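Local coordinates for spore germination protein GerM (PDB 6GZB), which is of unknown molecular function but affects both sporulation and germination in Bacillus subtilis, at residues Y57-N62 against G99-L104; V66-P71 against S212-P217. One frame throughout, in Å; residues are numbered along the deposited sequence.

Contact 1 of 2, residues Y57-N62 against G99-L104; sequences YLIDKN and GFRAVL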
loop_
_atom_site.group_PDB
_atom_site.type_symbol
_atom_site.label_atom_id
_atom_site.label_comp_id
_atom_site.label_asym_id
_atom_site.label_seq_id
_atom_site.Cartn_x
_atom_site.Cartn_y
_atom_site.Cartn_z
ATOM N N TYR A 57 3.877 -0.150 8.282
ATOM C CA TYR A 57 2.563 -0.659 7.928
ATOM C C TYR A 57 1.821 -1.099 9.185
ATOM O O TYR A 57 1.973 -2.222 9.681
ATOM C CB TYR A 57 2.668 -1.766 6.866
ATOM C CG TYR A 57 2.886 -1.185 5.479
ATOM C CD1 TYR A 57 4.129 -0.690 5.108
ATOM C CD2 TYR A 57 1.812 -0.914 4.647
ATOM C CE1 TYR A 57 4.316 -0.054 3.891
ATOM C CE2 TYR A 57 1.992 -0.278 3.433
ATOM C CZ TYR A 57 3.244 0.168 3.066
ATOM O OH TYR A 57 3.414 0.818 1.855
ATOM N N LEU A 58 1.074 -0.151 9.737
ATOM C CA LEU A 58 0.352 -0.359 10.980
ATOM C C LEU A 58 -1.076 -0.794 10.682
ATOM O O LEU A 58 -1.480 -0.882 9.519
ATOM C CB LEU A 58 0.353 0.943 11.799
ATOM C CG LEU A 58 1.736 1.524 12.083
ATOM C CD1 LEU A 58 1.617 2.876 12.764
ATOM C CD2 LEU A 58 2.573 0.569 12.925
ATOM N N ILE A 59 -1.846 -1.046 11.738
ATOM C CA ILE A 59 -3.242 -1.418 11.583
ATOM C C ILE A 59 -4.144 -0.284 12.057
ATOM O O ILE A 59 -4.039 0.162 13.188
ATOM C CB ILE A 59 -3.548 -2.708 12.357
ATOM C CG1 ILE A 59 -2.642 -3.844 11.855
ATOM C CG2 ILE A 59 -5.014 -3.087 12.189
ATOM C CD1 ILE A 59 -2.582 -5.043 12.767
ATOM N N ASP A 60 -5.026 0.188 11.187
ATOM C CA ASP A 60 -5.920 1.283 11.548
ATOM C C ASP A 60 -7.160 0.779 12.297
ATOM O O ASP A 60 -7.294 -0.418 12.569
ATOM C CB ASP A 60 -6.272 2.146 10.319
ATOM C CG ASP A 60 -7.506 1.677 9.571
ATOM O OD1 ASP A 60 -7.996 0.539 9.792
ATOM O OD2 ASP A 60 -7.941 2.454 8.684
ATOM N N LYS A 61 -8.014 1.703 12.717
ATOM C CA LYS A 61 -9.045 1.365 13.693
ATOM C C LYS A 61 -10.115 0.476 13.095
ATOM O O LYS A 61 -10.882 -0.147 13.824
ATOM C CB LYS A 61 -9.677 2.617 14.298
ATOM C CG LYS A 61 -10.362 3.529 13.304
ATOM C CD LYS A 61 -11.149 4.611 14.035
ATOM C CE LYS A 61 -10.827 6.003 13.521
ATOM N NZ LYS A 61 -11.213 6.178 12.097
ATOM N N ASN A 62 -10.145 0.379 11.770
ATOM C CA ASN A 62 -11.124 -0.478 11.091
ATOM C C ASN A 62 -10.506 -1.801 10.616
ATOM O O ASN A 62 -11.175 -2.621 9.987
ATOM C CB ASN A 62 -11.749 0.275 9.919
ATOM C CG ASN A 62 -12.650 1.417 10.379
ATOM O OD1 ASN A 62 -12.656 2.501 9.791
ATOM N ND2 ASN A 62 -13.413 1.177 11.439
ATOM N N GLY A 99 -5.612 6.344 16.160
ATOM C CA GLY A 99 -6.412 5.557 15.229
ATOM C C GLY A 99 -5.626 4.419 14.591
ATOM O O GLY A 99 -6.086 3.801 13.631
ATOM N N PHE A 100 -4.430 4.164 15.107
ATOM C CA PHE A 100 -3.590 3.074 14.615
ATOM C C PHE A 100 -3.029 2.279 15.778
ATOM O O PHE A 100 -2.825 2.826 16.861
ATOM C CB PHE A 100 -2.425 3.626 13.783
ATOM C CG PHE A 100 -2.849 4.241 12.491
ATOM C CD1 PHE A 100 -3.242 5.571 12.440
ATOM C CD2 PHE A 100 -2.896 3.482 11.332
ATOM C CE1 PHE A 100 -3.644 6.135 11.247
ATOM C CE2 PHE A 100 -3.337 4.035 10.147
ATOM C CZ PHE A 100 -3.696 5.367 10.104
ATOM N N ARG A 101 -2.710 1.010 15.528
ATOM C CA ARG A 101 -2.040 0.177 16.523
ATOM C C ARG A 101 -0.853 -0.560 15.911
ATOM O O ARG A 101 -0.780 -0.733 14.698
ATOM C CB ARG A 101 -3.018 -0.832 17.142
ATOM C CG ARG A 101 -3.593 -1.855 16.172
ATOM C CD ARG A 101 -4.533 -2.834 16.883
ATOM N NE ARG A 101 -5.399 -3.605 15.974
ATOM C CZ ARG A 101 -5.258 -4.907 15.711
ATOM N NH1 ARG A 101 -4.269 -5.598 16.245
ATOM N NH2 ARG A 101 -6.091 -5.516 14.887
ATOM N N ALA A 102 0.094 -0.947 16.763
ATOM C CA ALA A 102 1.247 -1.719 16.347
ATOM C C ALA A 102 0.828 -3.134 15.974
ATOM O O ALA A 102 -0.339 -3.501 16.110
ATOM C CB ALA A 102 2.288 -1.734 17.445
ATOM N N VAL A 103 1.772 -3.921 15.477
ATOM C CA VAL A 103 1.430 -5.137 14.733
ATOM C C VAL A 103 2.005 -6.400 15.377
ATOM O O VAL A 103 1.320 -7.409 15.513
ATOM C CB VAL A 103 1.944 -5.049 13.283
ATOM C CG1 VAL A 103 1.667 -6.346 12.534
ATOM C CG2 VAL A 103 1.297 -3.884 12.564
ATOM N N LEU A 104 3.290 -6.374 15.687
ATOM C CA LEU A 104 3.953 -7.548 16.245
ATOM C C LEU A 104 3.763 -7.588 17.757
ATOM O O LEU A 104 3.669 -6.541 18.402
ATOM C CB LEU A 104 5.438 -7.528 15.906
ATOM C CG LEU A 104 5.755 -7.496 14.411
ATOM C CD1 LEU A 104 7.251 -7.341 14.182
ATOM C CD2 LEU A 104 5.209 -8.743 13.726
HETATM O O HOH W 1 -8.011 -2.512 14.653
#
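Ile59 lies against the side chain of Arg101, the two crossing obliquely on one side of the sheet. CD1 of Ile59 sits 3.8 Å above the guanidinium plane of Arg101, offset toward its rim, and CG2 comes over the same group, 3.8 Å from Arg101 NH2. Arg101 CG sits between its own backbone N and carbonyl carbon (chi1 64°), which brings it alongside Ile59, 3.9 Å from Ile59 CB, and from there the chain runs extended to NE. NE donates a hydrogen bond to a water that in turn donates to Asp60 O, while NH2 makes a salt bridge with Asp135. Beneath these side chains, Ile59 and Arg101 form an antiparallel hydrogen-bonded pair: Ile59 N reaches Arg101 O at 3.2 Å in a nearly straight bond (175°), and Arg101 N reaches Ile59 O at 2.8 Å. The short strand 100-101 is thus added to the edge of strand 51-60 in the first GerMN domain. On the other face, in the adjoining non-hydrogen-bonded pair, the Phe100 ring meets Asp60, with Phe100 CE2 3.5 Å from Asp60 CB. The carboxylate itself leads away: OD1 closes an Asx turn with Asn62 N and also accepts from Tyr64 N, while OD2 is hydrogen-bonded to Tyr214 OH. Past the paired residues, Val103 crosses Ile59 at about a right angle, its CG2 touching Ile59 CG1 at 4.0 Å and Tyr57 O at 3.4 Å.

Contact 2 of 2, residues V66-P71 against S212-P217; sequences VAQTLP and SEYYVP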
loop_
_atom_site.group_PDB
_atom_site.type_symbol
_atom_site.label_atom_id
_atom_site.label_comp_id
_atom_site.label_asym_id
_atom_site.label_seq_id
_atom_site.Cartn_x
_atom_site.Cartn_y
_atom_site.Cartn_z
ATOM N N VAL A 66 -2.048 -0.375 6.790
ATOM C CA VAL A 66 -1.905 0.930 6.148
ATOM C C VAL A 66 -0.527 1.498 6.449
ATOM O O VAL A 66 -0.053 1.418 7.581
ATOM C CB VAL A 66 -2.915 1.962 6.700
ATOM C CG1 VAL A 66 -2.880 3.214 5.842
ATOM C CG2 VAL A 66 -4.322 1.389 6.768
ATOM N N ALA A 67 0.083 2.123 5.452
ATOM C CA ALA A 67 1.352 2.818 5.648
ATOM C C ALA A 67 1.123 4.057 6.512
ATOM O O ALA A 67 0.202 4.827 6.265
ATOM C CB ALA A 67 1.948 3.222 4.302
ATOM N N GLN A 68 1.947 4.213 7.547
ATOM C CA GLN A 68 2.141 5.496 8.196
ATOM C C GLN A 68 3.612 5.858 8.180
ATOM O O GLN A 68 4.447 5.109 8.686
ATOM C CB GLN A 68 1.628 5.460 9.631
ATOM C CG GLN A 68 0.117 5.362 9.732
ATOM C CD GLN A 68 -0.559 6.680 9.427
ATOM O OE1 GLN A 68 -0.603 7.576 10.276
ATOM N NE2 GLN A 68 -1.065 6.821 8.201
ATOM N N THR A 69 3.932 6.985 7.546
ATOM C CA THR A 69 5.323 7.395 7.389
ATOM C C THR A 69 5.762 8.235 8.573
ATOM O O THR A 69 5.160 9.264 8.873
ATOM C CB THR A 69 5.544 8.145 6.067
ATOM O OG1 THR A 69 5.488 7.206 4.983
ATOM C CG2 THR A 69 6.912 8.818 6.052
ATOM N N LEU A 70 6.743 7.723 9.309
ATOM C CA LEU A 70 7.054 8.210 10.648
ATOM C C LEU A 70 8.563 8.356 10.828
ATOM O O LEU A 70 9.332 7.665 10.167
ATOM C CB LEU A 70 6.490 7.251 11.699
ATOM C CG LEU A 70 4.968 7.240 11.775
ATOM C CD1 LEU A 70 4.480 6.069 12.616
ATOM C CD2 LEU A 70 4.461 8.571 12.316
ATOM N N PRO A 71 8.986 9.265 11.722
ATOM C CA PRO A 71 10.406 9.558 11.919
ATOM C C PRO A 71 11.117 8.486 12.734
ATOM O O PRO A 71 10.764 8.251 13.882
ATOM C CB PRO A 71 10.387 10.883 12.690
ATOM C CG PRO A 71 9.107 10.862 13.445
ATOM C CD PRO A 71 8.128 10.065 12.616
ATOM N N SER A 212 -6.105 13.249 10.107
ATOM C CA SER A 212 -5.716 13.248 8.701
ATOM C C SER A 212 -6.532 12.326 7.797
ATOM O O SER A 212 -7.250 11.436 8.251
ATOM C CB SER A 212 -4.225 12.911 8.558
ATOM O OG SER A 212 -3.960 11.564 8.920
ATOM N N GLU A 213 -6.456 12.621 6.504
ATOM C CA GLU A 213 -6.747 11.667 5.451
ATOM C C GLU A 213 -5.524 10.786 5.205
ATOM O O GLU A 213 -4.388 11.227 5.341
ATOM C CB GLU A 213 -7.069 12.399 4.150
ATOM C CG GLU A 213 -8.370 13.182 4.136
ATOM C CD GLU A 213 -8.586 13.892 2.808
ATOM O OE1 GLU A 213 -7.598 14.402 2.246
ATOM O OE2 GLU A 213 -9.722 13.883 2.292
ATOM N N TYR A 214 -5.767 9.539 4.828
ATOM C CA TYR A 214 -4.691 8.658 4.448
ATOM C C TYR A 214 -5.174 7.634 3.433
ATOM O O TYR A 214 -6.361 7.500 3.189
ATOM C CB TYR A 214 -4.084 7.977 5.679
ATOM C CG TYR A 214 -5.070 7.216 6.543
ATOM C CD1 TYR A 214 -5.298 5.870 6.336
ATOM C CD2 TYR A 214 -5.677 7.815 7.638
ATOM C CE1 TYR A 214 -6.187 5.164 7.123
ATOM C CE2 TYR A 214 -6.530 7.105 8.466
ATOM C CZ TYR A 214 -6.784 5.783 8.202
ATOM O OH TYR A 214 -7.607 5.054 9.025
ATOM N N TYR A 215 -4.233 7.021 2.739
ATOM C CA TYR A 215 -4.559 6.206 1.593
ATOM C C TYR A 215 -4.355 4.743 1.926
ATOM O O TYR A 215 -3.302 4.357 2.418
ATOM C CB TYR A 215 -3.718 6.635 0.393
ATOM C CG TYR A 215 -4.052 8.051 -0.037
ATOM C CD1 TYR A 215 -5.138 8.299 -0.868
ATOM C CD2 TYR A 215 -3.404 9.137 0.533
ATOM C CE1 TYR A 215 -5.500 9.585 -1.201
ATOM C CE2 TYR A 215 -3.768 10.432 0.212
ATOM C CZ TYR A 215 -4.831 10.645 -0.640
ATOM O OH TYR A 215 -5.182 11.922 -0.989
ATOM N N VAL A 216 -5.406 3.957 1.715
ATOM C CA VAL A 216 -5.442 2.564 2.112
ATOM C C VAL A 216 -5.474 1.663 0.879
ATOM O O VAL A 216 -6.353 1.798 0.017
ATOM C CB VAL A 216 -6.704 2.271 2.935
ATOM C CG1 VAL A 216 -6.751 0.800 3.329
ATOM C CG2 VAL A 216 -6.752 3.172 4.158
ATOM N N PRO A 217 -4.491 0.770 0.768
ATOM C CA PRO A 217 -4.410 -0.118 -0.387
ATOM C C PRO A 217 -5.285 -1.345 -0.166
ATOM O O PRO A 217 -5.293 -1.901 0.931
ATOM C CB PRO A 217 -2.933 -0.508 -0.409
ATOM C CG PRO A 217 -2.514 -0.470 1.014
ATOM C CD PRO A 217 -3.361 0.577 1.695
HETATM O O HOH W 2 -0.915 2.747 2.756
#
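The interface between the tandem GerMN domains is where this contact belongs: strand 65-73 of the first domain faces strand 213-223, which pairs with strand 198-208 in the second. The short segments run at 141° to each other with their axes 6.6 Å apart at closest approach, and the direct contacts between them are made by side chains rather than by backbone pairing. Val66 does most of the touching, with its two methyls divided between neighbours. CG1, anti to the backbone N (chi1 -170°), reaches Tyr214 CD1 at 3.6 Å and lies equally close to Tyr215 O, the valine side chain crossing that of Tyr214 at about a right angle. CG2 meets CG2 of Val216 at 4.0 Å. Gln68 lies beside Tyr214, its amide plane turned 67° from the ring and its NE2 4.1 Å from Tyr214 CB. The glutamine chain bends at chi2. Its NE2 donates to Ala67 O at 3.1 Å, a bond that would limit rotation of the amide. An alanine at Gln68 would probably leave a gap beside Tyr214 and deprive Ala67 O of the donor NE2. Ala67 O also accepts from Asn337 ND2. That asparagine also touches Val66, Gln68 and Tyr214, so the C-terminal tail takes part in the same interface. Between the two backbones, a water bridges the strands, accepting from Ala67 N and donating to Tyr215 O, each 2.9 Å from the water oxygen.

Overall arrangement
Contact 1 lies within the first GerMN domain, whereas contact 2 joins that domain to the second; their centres are about 10 Å apart. Strands 51-60 and 65-73 are consecutive in the chain and adjacent in one antiparallel sheet, linked here by Leu58 O and Val66 N at 2.8 Å. Tyr214 reaches from contact 2 into contact 1: its OH lies 2.6 Å from Asp60 OD2, a probable hydrogen bond between the domains, and its ring meets that of Phe100 with the planes at about 60°. Phe100 CZ also packs 3.5 Å from Gln68 CD. Residues of both contact 1 segments, Asp60 and Phe100, thus meet the second domain directly through Tyr214, alongside strand 65-73.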